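Local atomic coordinates of 5'-deoxynucleotidase (Archaeoglobus fulgidus, PDB entry 1YNB), a protein that probably hydrolyses 2'-deoxyribonucleoside 5'-phosphates to deoxyribonucleosides and phosphate as a metal-dependent homodimeric enzyme of the HD-domain family. Residues A71-D83 with S93-S105. Residues are numbered along the deposited sequence; the frame is centred on the assembly and turned at random.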
ATOM      1  N   ALA A  71       1.656 -19.785  -5.754  1.00 23.30           N
ATOM      2  CA  ALA A  71       0.761 -19.119  -4.795  1.00 22.72           C
ATOM      3  C   ALA A  71      -0.012 -18.003  -5.510  1.00 24.56           C
ATOM      4  O   ALA A  71      -1.194 -17.758  -5.200  1.00 23.36           O
ATOM      5  CB  ALA A  71       1.577 -18.521  -3.643  1.00 22.68           C
ATOM      6  N   LEU A  72       0.630 -17.314  -6.454  1.00 25.02           N
ATOM      7  CA  LEU A  72      -0.076 -16.245  -7.174  1.00 25.48           C
ATOM      8  C   LEU A  72      -1.255 -16.764  -7.974  1.00 27.55           C
ATOM      9  O   LEU A  72      -2.273 -16.075  -8.116  1.00 27.04           O
ATOM     10  CB  LEU A  72       0.862 -15.516  -8.118  1.00 25.70           C
ATOM     11  CG  LEU A  72       1.955 -14.687  -7.483  1.00 26.89           C
ATOM     12  CD1 LEU A  72       2.938 -14.230  -8.588  1.00 27.23           C
ATOM     13  CD2 LEU A  72       1.311 -13.462  -6.791  1.00 26.52           C
ATOM     14  N   PHE A  73      -1.120 -17.970  -8.537  1.00 27.59           N
ATOM     15  CA  PHE A  73      -2.187 -18.583  -9.328  1.00 29.10           C
ATOM     16  C   PHE A  73      -3.206 -19.367  -8.507  1.00 30.35           C
ATOM     17  O   PHE A  73      -4.204 -19.863  -9.049  1.00 30.64           O
ATOM     18  CB  PHE A  73      -1.577 -19.534 -10.374  1.00 30.45           C
ATOM     19  CG  PHE A  73      -0.967 -18.828 -11.544  1.00 30.70           C
ATOM     20  CD1 PHE A  73      -1.753 -18.500 -12.659  1.00 32.42           C
ATOM     21  CD2 PHE A  73       0.351 -18.404 -11.505  1.00 30.22           C
ATOM     22  CE1 PHE A  73      -1.213 -17.744 -13.723  1.00 32.86           C
ATOM     23  CE2 PHE A  73       0.908 -17.649 -12.561  1.00 32.46           C
ATOM     24  CZ  PHE A  73       0.119 -17.318 -13.667  1.00 31.80           C
ATOM     25  N   HIS A  74      -2.963 -19.476  -7.211  1.00 31.57           N
ATOM     26  CA  HIS A  74      -3.810 -20.262  -6.329  1.00 33.87           C
ATOM     27  C   HIS A  74      -5.309 -19.970  -6.339  1.00 34.20           C
ATOM     28  O   HIS A  74      -6.116 -20.882  -6.480  1.00 34.84           O
ATOM     29  CB  HIS A  74      -3.261 -20.185  -4.903  1.00 36.15           C
ATOM     30  CG  HIS A  74      -3.820 -21.226  -3.986  1.00 38.98           C
ATOM     31  ND1 HIS A  74      -3.982 -21.016  -2.631  1.00 38.98           N
ATOM     32  CD2 HIS A  74      -4.227 -22.495  -4.224  1.00 39.09           C
ATOM     33  CE1 HIS A  74      -4.466 -22.114  -2.075  1.00 41.21           C
ATOM     34  NE2 HIS A  74      -4.624 -23.025  -3.021  1.00 39.65           N
ATOM     35  N   ASP A  75      -5.722 -18.719  -6.208  1.00 33.99           N
ATOM     36  CA  ASP A  75      -7.168 -18.482  -6.217  1.00 34.87           C
ATOM     37  C   ASP A  75      -7.592 -17.821  -7.488  1.00 33.99           C
ATOM     38  O   ASP A  75      -8.667 -17.259  -7.554  1.00 34.77           O
ATOM     39  CB  ASP A  75      -7.575 -17.577  -5.048  1.00 35.58           C
ATOM     40  CG  ASP A  75      -7.016 -18.043  -3.749  1.00 36.67           C
ATOM     41  OD1 ASP A  75      -7.067 -19.272  -3.493  1.00 37.90           O
ATOM     42  OD2 ASP A  75      -6.524 -17.183  -2.987  1.00 36.32           O
ATOM     43  N   LEU A  76      -6.765 -17.907  -8.522  1.00 32.92           N
ATOM     44  CA  LEU A  76      -7.085 -17.202  -9.730  1.00 32.54           C
ATOM     45  C   LEU A  76      -8.498 -17.388 -10.228  1.00 32.24           C
ATOM     46  O   LEU A  76      -9.134 -16.436 -10.693  1.00 33.40           O
ATOM     47  CB  LEU A  76      -6.067 -17.555 -10.813  1.00 32.96           C
ATOM     48  CG  LEU A  76      -5.549 -16.289 -11.491  1.00 34.41           C
ATOM     49  CD1 LEU A  76      -5.064 -15.287 -10.430  1.00 33.59           C
ATOM     50  CD2 LEU A  76      -4.409 -16.640 -12.450  1.00 35.67           C
ATOM     51  N   HIS A  77      -9.008 -18.603 -10.132  1.00 30.84           N
ATOM     52  CA  HIS A  77     -10.364 -18.854 -10.608  1.00 32.27           C
ATOM     53  C   HIS A  77     -11.403 -18.036  -9.831  1.00 29.87           C
ATOM     54  O   HIS A  77     -12.499 -17.834 -10.323  1.00 30.95           O
ATOM     55  CB  HIS A  77     -10.688 -20.347 -10.503  1.00 33.74           C
ATOM     56  CG  HIS A  77     -10.626 -20.861  -9.106  1.00 34.95           C
ATOM     57  ND1 HIS A  77     -11.731 -20.897  -8.280  1.00 37.63           N
ATOM     58  CD2 HIS A  77      -9.573 -21.229  -8.342  1.00 35.01           C
ATOM     59  CE1 HIS A  77     -11.358 -21.257  -7.065  1.00 35.25           C
ATOM     60  NE2 HIS A  77     -10.053 -21.459  -7.074  1.00 36.44           N
ATOM     61  N   GLU A  78     -11.064 -17.566  -8.631  1.00 28.58           N
ATOM     62  CA  GLU A  78     -12.035 -16.780  -7.848  1.00 29.47           C
ATOM     63  C   GLU A  78     -12.443 -15.476  -8.564  1.00 29.43           C
ATOM     64  O   GLU A  78     -13.416 -14.789  -8.168  1.00 29.78           O
ATOM     65  CB  GLU A  78     -11.477 -16.490  -6.452  1.00 29.62           C
ATOM     66  CG  GLU A  78     -11.347 -17.757  -5.592  1.00 31.38           C
ATOM     67  CD  GLU A  78     -10.876 -17.482  -4.174  1.00 32.06           C
ATOM     68  OE1 GLU A  78     -10.425 -16.351  -3.885  1.00 31.49           O
ATOM     69  OE2 GLU A  78     -10.936 -18.413  -3.334  1.00 32.65           O
ATOM     70  N   ALA A  79     -11.711 -15.142  -9.624  1.00 29.44           N
ATOM     71  CA  ALA A  79     -12.024 -13.957 -10.420  1.00 30.54           C
ATOM     72  C   ALA A  79     -13.414 -14.174 -10.989  1.00 31.75           C
ATOM     73  O   ALA A  79     -14.158 -13.221 -11.221  1.00 31.26           O
ATOM     74  CB  ALA A  79     -11.032 -13.798 -11.559  1.00 30.01           C
ATOM     75  N   ARG A  80     -13.737 -15.446 -11.228  1.00 32.47           N
ATOM     76  CA  ARG A  80     -15.041 -15.842 -11.755  1.00 34.45           C
ATOM     77  C   ARG A  80     -15.942 -16.443 -10.683  1.00 36.18           C
ATOM     78  O   ARG A  80     -17.162 -16.322 -10.761  1.00 37.93           O
ATOM     79  CB  ARG A  80     -14.869 -16.881 -12.875  1.00 34.21           C
ATOM     80  CG  ARG A  80     -14.130 -16.354 -14.088  1.00 32.21           C
ATOM     81  CD  ARG A  80     -13.682 -17.491 -15.054  1.00 32.27           C
ATOM     82  NE  ARG A  80     -12.838 -16.925 -16.107  1.00 31.28           N
ATOM     83  CZ  ARG A  80     -12.947 -17.189 -17.404  1.00 31.97           C
ATOM     84  NH1 ARG A  80     -13.867 -18.042 -17.842  1.00 33.54           N
ATOM     85  NH2 ARG A  80     -12.177 -16.536 -18.273  1.00 31.05           N
ATOM     86  N   THR A  81     -15.361 -17.091  -9.681  1.00 37.30           N
ATOM     87  CA  THR A  81     -16.194 -17.755  -8.668  1.00 38.33           C
ATOM     88  C   THR A  81     -16.395 -17.040  -7.345  1.00 38.93           C
ATOM     89  O   THR A  81     -17.253 -17.443  -6.555  1.00 39.88           O
ATOM     90  CB  THR A  81     -15.649 -19.158  -8.328  1.00 37.83           C
ATOM     91  OG1 THR A  81     -14.471 -19.031  -7.525  1.00 37.80           O
ATOM     92  CG2 THR A  81     -15.292 -19.914  -9.607  1.00 39.66           C
ATOM     93  N   MET A  82     -15.621 -15.982  -7.112  1.00 38.81           N
ATOM     94  CA  MET A  82     -15.674 -15.233  -5.859  1.00 38.00           C
ATOM     95  C   MET A  82     -14.950 -16.017  -4.770  1.00 37.61           C
ATOM     96  O   MET A  82     -14.681 -17.225  -4.924  1.00 37.73           O
ATOM     97  CB  MET A  82     -17.121 -14.983  -5.407  1.00 38.71           C
ATOM     98  CG  MET A  82     -17.985 -14.248  -6.434  1.00 39.89           C
ATOM     99  SD  MET A  82     -19.726 -14.062  -5.881  1.00 42.52           S
ATOM    100  CE  MET A  82     -19.457 -12.906  -4.439  1.00 41.24           C
ATOM    101  N   ASP A  83     -14.606 -15.320  -3.689  1.00 36.05           N
ATOM    102  CA  ASP A  83     -13.942 -15.938  -2.550  1.00 35.93           C
ATOM    103  C   ASP A  83     -15.067 -16.572  -1.748  1.00 36.37           C
ATOM    104  O   ASP A  83     -15.742 -15.883  -0.986  1.00 34.51           O
ATOM    105  CB  ASP A  83     -13.234 -14.878  -1.688  1.00 35.25           C
ATOM    106  CG  ASP A  83     -12.642 -15.454  -0.413  1.00 35.42           C
ATOM    107  OD1 ASP A  83     -12.175 -14.669   0.442  1.00 33.21           O
ATOM    108  OD2 ASP A  83     -12.634 -16.697  -0.257  1.00 35.66           O
ATOM    109  N   SER A  93     -21.376 -25.112  -3.911  1.00 48.27           N
ATOM    110  CA  SER A  93     -20.425 -26.012  -4.551  1.00 49.13           C
ATOM    111  C   SER A  93     -19.949 -25.339  -5.833  1.00 48.65           C
ATOM    112  O   SER A  93     -20.748 -24.854  -6.644  1.00 47.83           O
ATOM    113  CB  SER A  93     -21.072 -27.359  -4.876  1.00 49.27           C
ATOM    114  OG  SER A  93     -21.988 -27.217  -5.943  1.00 51.68           O
ATOM    115  N   CYS A  94     -18.638 -25.337  -6.007  1.00 49.10           N
ATOM    116  CA  CYS A  94     -18.017 -24.694  -7.149  1.00 49.16           C
ATOM    117  C   CYS A  94     -17.148 -25.606  -8.012  1.00 49.08           C
ATOM    118  O   CYS A  94     -16.371 -26.416  -7.504  1.00 49.56           O
ATOM    119  CB  CYS A  94     -17.189 -23.517  -6.635  1.00 49.46           C
ATOM    120  SG  CYS A  94     -15.958 -22.937  -7.768  1.00 50.66           S
ATOM    121  N   ASP A  95     -17.284 -25.479  -9.324  1.00 48.50           N
ATOM    122  CA  ASP A  95     -16.468 -26.279 -10.221  1.00 48.08           C
ATOM    123  C   ASP A  95     -15.180 -25.506 -10.492  1.00 47.72           C
ATOM    124  O   ASP A  95     -15.025 -24.852 -11.524  1.00 46.75           O
ATOM    125  CB  ASP A  95     -17.225 -26.557 -11.514  1.00 48.24           C
ATOM    126  CG  ASP A  95     -16.344 -27.158 -12.593  1.00 47.96           C
ATOM    127  OD1 ASP A  95     -15.375 -27.878 -12.265  1.00 47.27           O
ATOM    128  OD2 ASP A  95     -16.643 -26.912 -13.777  1.00 48.32           O
ATOM    129  N   GLU A  96     -14.263 -25.596  -9.537  1.00 48.16           N
ATOM    130  CA  GLU A  96     -12.984 -24.911  -9.605  1.00 48.99           C
ATOM    131  C   GLU A  96     -12.132 -25.293 -10.817  1.00 49.41           C
ATOM    132  O   GLU A  96     -11.561 -24.420 -11.480  1.00 48.72           O
ATOM    133  CB  GLU A  96     -12.207 -25.182  -8.321  1.00 50.45           C
ATOM    134  CG  GLU A  96     -10.857 -24.494  -8.247  1.00 52.33           C
ATOM    135  CD  GLU A  96     -10.115 -24.818  -6.964  1.00 53.73           C
ATOM    136  OE1 GLU A  96     -10.767 -24.787  -5.884  1.00 53.97           O
ATOM    137  OE2 GLU A  96      -8.888 -25.090  -7.036  1.00 54.91           O
ATOM    138  N   GLU A  97     -12.046 -26.590 -11.109  1.00 49.34           N
ATOM    139  CA  GLU A  97     -11.242 -27.041 -12.245  1.00 48.18           C
ATOM    140  C   GLU A  97     -11.869 -26.502 -13.530  1.00 46.67           C
ATOM    141  O   GLU A  97     -11.166 -26.074 -14.445  1.00 45.69           O
ATOM    142  CB  GLU A  97     -11.160 -28.576 -12.258  1.00 50.73           C
ATOM    143  CG  GLU A  97     -10.129 -29.162 -13.243  1.00 53.21           C
ATOM    144  CD  GLU A  97      -8.763 -28.467 -13.181  1.00 55.00           C
ATOM    145  OE1 GLU A  97      -8.587 -27.423 -13.863  1.00 54.24           O
ATOM    146  OE2 GLU A  97      -7.874 -28.968 -12.447  1.00 56.54           O
ATOM    147  N   GLY A  98     -13.197 -26.514 -13.596  1.00 45.34           N
ATOM    148  CA  GLY A  98     -13.859 -25.973 -14.770  1.00 44.41           C
ATOM    149  C   GLY A  98     -13.493 -24.499 -14.926  1.00 43.97           C
ATOM    150  O   GLY A  98     -13.118 -24.047 -16.009  1.00 43.51           O
ATOM    151  N   ALA A  99     -13.593 -23.747 -13.832  1.00 43.54           N
ATOM    152  CA  ALA A  99     -13.273 -22.321 -13.850  1.00 42.66           C
ATOM    153  C   ALA A  99     -11.842 -22.102 -14.302  1.00 42.32           C
ATOM    154  O   ALA A  99     -11.586 -21.306 -15.203  1.00 41.46           O
ATOM    155  CB  ALA A  99     -13.478 -21.713 -12.461  1.00 42.47           C
ATOM    156  N   ARG A 100     -10.906 -22.811 -13.680  1.00 43.43           N
ATOM    157  CA  ARG A 100      -9.493 -22.668 -14.035  1.00 45.56           C
ATOM    158  C   ARG A 100      -9.211 -23.050 -15.484  1.00 45.69           C
ATOM    159  O   ARG A 100      -8.428 -22.393 -16.185  1.00 45.37           O
ATOM    160  CB  ARG A 100      -8.613 -23.527 -13.128  1.00 47.10           C
ATOM    161  CG  ARG A 100      -7.168 -23.563 -13.603  1.00 50.11           C
ATOM    162  CD  ARG A 100      -6.199 -23.352 -12.472  1.00 52.34           C
ATOM    163  NE  ARG A 100      -5.828 -24.587 -11.795  1.00 54.82           N
ATOM    164  CZ  ARG A 100      -5.159 -24.620 -10.640  1.00 57.36           C
ATOM    165  NH1 ARG A 100      -4.803 -23.481 -10.041  1.00 57.62           N
ATOM    166  NH2 ARG A 100      -4.827 -25.785 -10.087  1.00 57.23           N
ATOM    167  N   GLU A 101      -9.855 -24.125 -15.918  1.00 45.80           N
ATOM    168  CA  GLU A 101      -9.688 -24.624 -17.276  1.00 47.37           C
ATOM    169  C   GLU A 101      -9.904 -23.499 -18.280  1.00 45.90           C
ATOM    170  O   GLU A 101      -8.985 -23.105 -19.018  1.00 45.24           O
ATOM    171  CB  GLU A 101     -10.700 -25.745 -17.548  1.00 49.17           C
ATOM    172  CG  GLU A 101     -10.205 -26.755 -18.555  1.00 52.93           C
ATOM    173  CD  GLU A 101      -8.990 -27.493 -18.032  1.00 55.62           C
ATOM    174  OE1 GLU A 101      -9.165 -28.328 -17.105  1.00 55.75           O
ATOM    175  OE2 GLU A 101      -7.861 -27.222 -18.532  1.00 56.66           O
ATOM    176  N   GLU A 102     -11.132 -22.991 -18.287  1.00 44.78           N
ATOM    177  CA  GLU A 102     -11.541 -21.921 -19.181  1.00 43.55           C
ATOM    178  C   GLU A 102     -10.718 -20.659 -18.967  1.00 42.44           C
ATOM    179  O   GLU A 102     -10.341 -19.984 -19.925  1.00 41.78           O
ATOM    180  CB  GLU A 102     -13.022 -21.623 -18.977  1.00 44.63           C
ATOM    181  CG  GLU A 102     -13.858 -22.860 -18.784  1.00 46.23           C
ATOM    182  CD  GLU A 102     -15.324 -22.610 -19.035  1.00 47.06           C
ATOM    183  OE1 GLU A 102     -15.810 -21.505 -18.703  1.00 47.59           O
ATOM    184  OE2 GLU A 102     -15.998 -23.525 -19.561  1.00 48.77           O
ATOM    185  N   GLN A 103     -10.424 -20.344 -17.710  1.00 40.49           N
ATOM    186  CA  GLN A 103      -9.645 -19.157 -17.420  1.00 39.36           C
ATOM    187  C   GLN A 103      -8.250 -19.224 -18.037  1.00 39.83           C
ATOM    188  O   GLN A 103      -7.755 -18.227 -18.566  1.00 39.75           O
ATOM    189  CB  GLN A 103      -9.543 -18.959 -15.914  1.00 39.07           C
ATOM    190  CG  GLN A 103      -8.905 -17.665 -15.493  1.00 37.14           C
ATOM    191  CD  GLN A 103      -8.845 -17.550 -13.976  1.00 38.16           C
ATOM    192  OE1 GLN A 103      -8.316 -18.442 -13.294  1.00 35.73           O
ATOM    193  NE2 GLN A 103      -9.390 -16.453 -13.436  1.00 35.64           N
ATOM    194  N   LEU A 104      -7.623 -20.399 -18.009  1.00 40.24           N
ATOM    195  CA  LEU A 104      -6.268 -20.529 -18.559  1.00 40.56           C
ATOM    196  C   LEU A 104      -6.185 -21.082 -19.977  1.00 42.66           C
ATOM    197  O   LEU A 104      -5.107 -21.496 -20.422  1.00 43.25           O
ATOM    198  CB  LEU A 104      -5.408 -21.386 -17.633  1.00 38.50           C
ATOM    199  CG  LEU A 104      -5.205 -20.765 -16.246  1.00 39.04           C
ATOM    200  CD1 LEU A 104      -4.487 -21.739 -15.363  1.00 37.50           C
ATOM    201  CD2 LEU A 104      -4.417 -19.464 -16.363  1.00 38.30           C
ATOM    202  N   SER A 105      -7.304 -21.068 -20.693  1.00 44.53           N
ATOM    203  CA  SER A 105      -7.340 -21.580 -22.070  1.00 45.67           C
ATOM    204  C   SER A 105      -6.272 -20.956 -22.971  1.00 46.82           C
ATOM    205  O   SER A 105      -5.821 -21.576 -23.936  1.00 47.86           O
ATOM    206  CB  SER A 105      -8.721 -21.342 -22.686  1.00 45.88           C
ATOM    207  OG  SER A 105      -9.008 -19.956 -22.808  1.00 45.84           O
TER
HETATM  208  O   HOH W   1      -4.126 -20.820 -12.014  1.00 49.27           O
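In this HD-domain protein two overlapping type I turns, Phe73 to Leu76 and Asp75 to Glu78, carry the chain through the probable HD pair, His74 and Asp75, into the short helix 78-81, and it is here that helix 96-103 packs, with His77 and Gln103 at the centre of the contact. Gln103 CG stands anti to the backbone N (chi1 -173°) and the chain beyond it is extended, which carries the amide across to the backbone: NE2 donates to Leu76 O at 2.8 Å, nearly straight at 167°. The acceptor lies in the amide plane of Gln103, but the donor sits above the carbonyl plane of Leu76, on the face opposite Ala79 N, so two N-H groups grip this one oxygen. Gln103 NE2 also hydrogen-bonds Glu16 of helix 8-18, and Ala79 CB lies 3.6 Å from Gln103 NE2. The His77 ring is stacked flat against the carboxylate of Glu96, the two planes 8° apart, with Glu96 CG making a CH-pi contact 3.4 Å from the ring centroid. Ala99 CB fits between His77 CB (3.7 Å) and Thr81 CG2 (3.8 Å), and Thr81 CG2 also meets Cys94 SG at 3.6 Å. Arg80 slides antiparallel past Gln103, laying one guanidinium face over Gln103 CA, 3.7 Å from Arg80 NH2; its NE forms a salt bridge to Glu16. At the other end, a water bonded to Phe73 O is weakly held by Arg100 NH1. An alanine in place of Gln103 would probably leave Leu76 O with Ala79 N as its remaining donor here and deprive Glu16 of an amide partner. Glu16 thus receives both Gln103 and Arg80, tying helix 8-18 to both sides of the contact.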